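Local atomic coordinates of 3-methylornithine synthase (Methanosarcina barkeri, PDB entry 3T7V), a protein that catalyses the radical-based isomerisation of L-lysine to (3R)-3-methyl-D-ornithine in pyrrolysine biosynthesis, using a [4Fe-4S] cluster and S-adenosylmethionine. Residues 208-213 / 234-239. Residues are numbered along the deposited sequence; the frame is centred on the assembly and turned at random.
Sequences ILTGVG and VRVMTF. With SAM (S-adenosylmethionine), chain C; MD0 (5-amino-D-isoleucine), chain D.
Val212 lays its CG2 methyl over one face of the Phe239 ring, 4.0 Å from the ring centroid in a CH-pi contact offset toward the rim, while the carbonyl O of Gly211 meets the ring edge in plane at CD2. Phe239 directly follows strand 233-238, which carries Arg235 and runs parallel to strand 203-210 in a beta-alpha-beta unit of the radical SAM TIM-type barrel, with helix 216-228 between them. A chi1 of 173° sets CG of Phe239 anti to the backbone N, 3.8 Å from Val212 CG2; the ring edge lies near N6 of the SAM adenine. An alanine here would probably leave the Val212 methyl without its aromatic partner and open a gap beside the adenine amino group. At the edge of the Arg235 guanidinium, NH1 donates to OXT of the bound 5-amino-D-isoleucine, NH2 donates to its O at 3.0 Å, and Glu205 takes NE in a salt bridge.

Four backbone bonds join the strands, from Ile208 N to Arg235 O at one end to Phe239 N to Thr210 O, 2.8 Å, at the other. Ile208 packs on helix 216-228, Thr210 and Val236 on helix 258-268, with Thr210 CG2 3.8 Å from Val236 CG2. Leu209 and Met237 line the cofactor side. The Met237 chain bends at chi3 (61°). Its CE methyl lies 3.6 Å from SAM N3 and also touches CG2 of 5-amino-D-isoleucine. Beyond the strands a water donates to Gly211 O and, at 2.7 Å, to Phe239 O.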
# COMPACT_ATOMS: atom_id res chain seq x y z
N ILE A 208 -4.51 2.68 5.94
CA ILE A 208 -5.74 3.47 6.12
C ILE A 208 -6.07 4.33 4.95
O ILE A 208 -5.20 4.63 4.09
CB ILE A 208 -5.64 4.19 7.45
CG1 ILE A 208 -4.56 5.21 7.34
CG2 ILE A 208 -5.63 3.13 8.60
CD1 ILE A 208 -4.36 6.04 8.68
N LEU A 209 -7.36 4.63 4.78
CA LEU A 209 -7.82 5.52 3.76
C LEU A 209 -8.08 6.87 4.36
O LEU A 209 -8.60 6.97 5.47
CB LEU A 209 -9.11 4.98 3.22
CG LEU A 209 -9.15 4.04 2.15
CD1 LEU A 209 -10.64 3.81 1.72
CD2 LEU A 209 -8.48 4.60 0.90
N THR A 210 -7.70 7.93 3.64
CA THR A 210 -8.05 9.29 4.06
C THR A 210 -8.87 9.92 3.00
O THR A 210 -8.86 9.47 1.88
CB THR A 210 -6.80 10.13 4.46
OG1 THR A 210 -7.28 11.32 5.11
CG2 THR A 210 -5.96 10.55 3.30
N GLY A 211 -9.61 10.97 3.36
CA GLY A 211 -10.48 11.62 2.38
C GLY A 211 -11.80 10.92 2.22
O GLY A 211 -12.46 11.09 1.20
N VAL A 212 -12.16 10.08 3.21
CA VAL A 212 -13.30 9.20 3.04
C VAL A 212 -14.29 9.47 4.19
O VAL A 212 -15.10 8.61 4.53
CB VAL A 212 -12.81 7.69 2.95
CG1 VAL A 212 -12.35 7.23 4.35
CG2 VAL A 212 -13.77 6.78 2.12
N GLY A 213 -14.19 10.65 4.80
CA GLY A 213 -15.13 11.09 5.85
C GLY A 213 -14.51 10.91 7.23
O GLY A 213 -15.20 11.09 8.25
N VAL A 234 3.36 0.41 6.77
CA VAL A 234 2.09 1.13 7.06
C VAL A 234 1.90 2.13 5.95
O VAL A 234 2.83 2.81 5.48
CB VAL A 234 2.13 1.91 8.42
CG1 VAL A 234 2.12 0.86 9.57
CG2 VAL A 234 3.37 2.76 8.51
N ARG A 235 0.65 2.23 5.52
CA ARG A 235 0.33 3.16 4.43
C ARG A 235 -0.90 3.99 4.68
O ARG A 235 -1.79 3.63 5.48
CB ARG A 235 0.26 2.45 3.10
CG ARG A 235 -0.98 1.77 2.85
CD ARG A 235 -1.28 1.55 1.32
NE ARG A 235 -0.20 0.75 0.69
CZ ARG A 235 0.04 0.74 -0.62
NH1 ARG A 235 -0.70 1.52 -1.44
NH2 ARG A 235 1.04 0.02 -1.08
N VAL A 236 -0.94 5.08 3.94
CA VAL A 236 -2.20 5.86 3.82
C VAL A 236 -2.43 6.11 2.34
O VAL A 236 -1.48 6.40 1.60
CB VAL A 236 -2.14 7.13 4.70
CG1 VAL A 236 -0.84 7.89 4.34
CG2 VAL A 236 -3.36 7.99 4.44
N MET A 237 -3.67 5.95 1.90
CA MET A 237 -4.06 6.33 0.55
C MET A 237 -5.14 7.37 0.55
O MET A 237 -6.09 7.26 1.36
CB MET A 237 -4.54 5.09 -0.19
CG MET A 237 -3.45 4.03 -0.19
SD MET A 237 -3.91 2.66 -1.20
CE MET A 237 -4.15 3.17 -2.96
N THR A 238 -5.01 8.36 -0.34
CA THR A 238 -6.15 9.26 -0.57
C THR A 238 -7.29 8.53 -1.27
O THR A 238 -7.03 7.89 -2.34
CB THR A 238 -5.71 10.40 -1.55
OG1 THR A 238 -4.55 11.04 -0.94
CG2 THR A 238 -6.84 11.40 -1.78
N PHE A 239 -8.52 8.63 -0.76
CA PHE A 239 -9.67 8.07 -1.47
C PHE A 239 -9.93 8.85 -2.74
O PHE A 239 -10.14 10.06 -2.73
CB PHE A 239 -10.87 8.15 -0.51
CG PHE A 239 -12.16 7.76 -1.14
CD1 PHE A 239 -12.28 6.62 -1.96
CD2 PHE A 239 -13.23 8.61 -1.02
CE1 PHE A 239 -13.49 6.32 -2.57
CE2 PHE A 239 -14.43 8.30 -1.66
CZ PHE A 239 -14.55 7.13 -2.40
N SAM C . -9.22 -7.21 -2.60
CA SAM C . -8.20 -7.21 -1.67
C SAM C . -8.44 -6.35 -0.49
O SAM C . -9.46 -5.64 -0.44
OXT SAM C . -7.63 -6.48 0.50
CB SAM C . -7.12 -6.48 -2.07
CG SAM C . -7.25 -5.19 -2.77
SD SAM C . -6.30 -3.84 -1.95
CE SAM C . -5.11 -3.46 -3.21
C5' SAM C . -7.43 -2.48 -2.14
C4' SAM C . -7.24 -1.52 -1.22
O4' SAM C . -6.99 -0.53 -2.39
C3' SAM C . -8.24 -1.26 -0.38
O3' SAM C . -7.55 -1.84 0.73
C2' SAM C . -7.93 0.24 -0.38
O2' SAM C . -7.05 0.66 0.72
C1' SAM C . -7.35 0.69 -1.74
N9 SAM C . -8.46 1.27 -2.59
C8 SAM C . -9.52 0.65 -3.19
N7 SAM C . -10.26 1.56 -3.80
C5 SAM C . -9.67 2.79 -3.60
C6 SAM C . -10.05 4.10 -3.94
N6 SAM C . -11.16 4.37 -4.62
N1 SAM C . -9.21 5.10 -3.62
C2 SAM C . -8.07 4.88 -2.91
N3 SAM C . -7.73 3.65 -2.47
C4 SAM C . -8.54 2.60 -2.84
C MD0 D . -0.58 0.40 -4.56
N MD0 D . -2.05 0.07 -6.46
O MD0 D . 0.47 0.03 -3.99
CA MD0 D . -1.36 -0.59 -5.36
CB MD0 D . -2.39 -1.33 -4.45
CD MD0 D . -2.39 -3.33 -2.81
NE MD0 D . -1.55 -4.08 -1.89
CG MD0 D . -1.59 -2.19 -3.42
CG2 MD0 D . -3.37 -0.40 -3.71
OXT MD0 D . -1.01 1.56 -4.51
O HOH W 1 -11.27 12.01 -1.16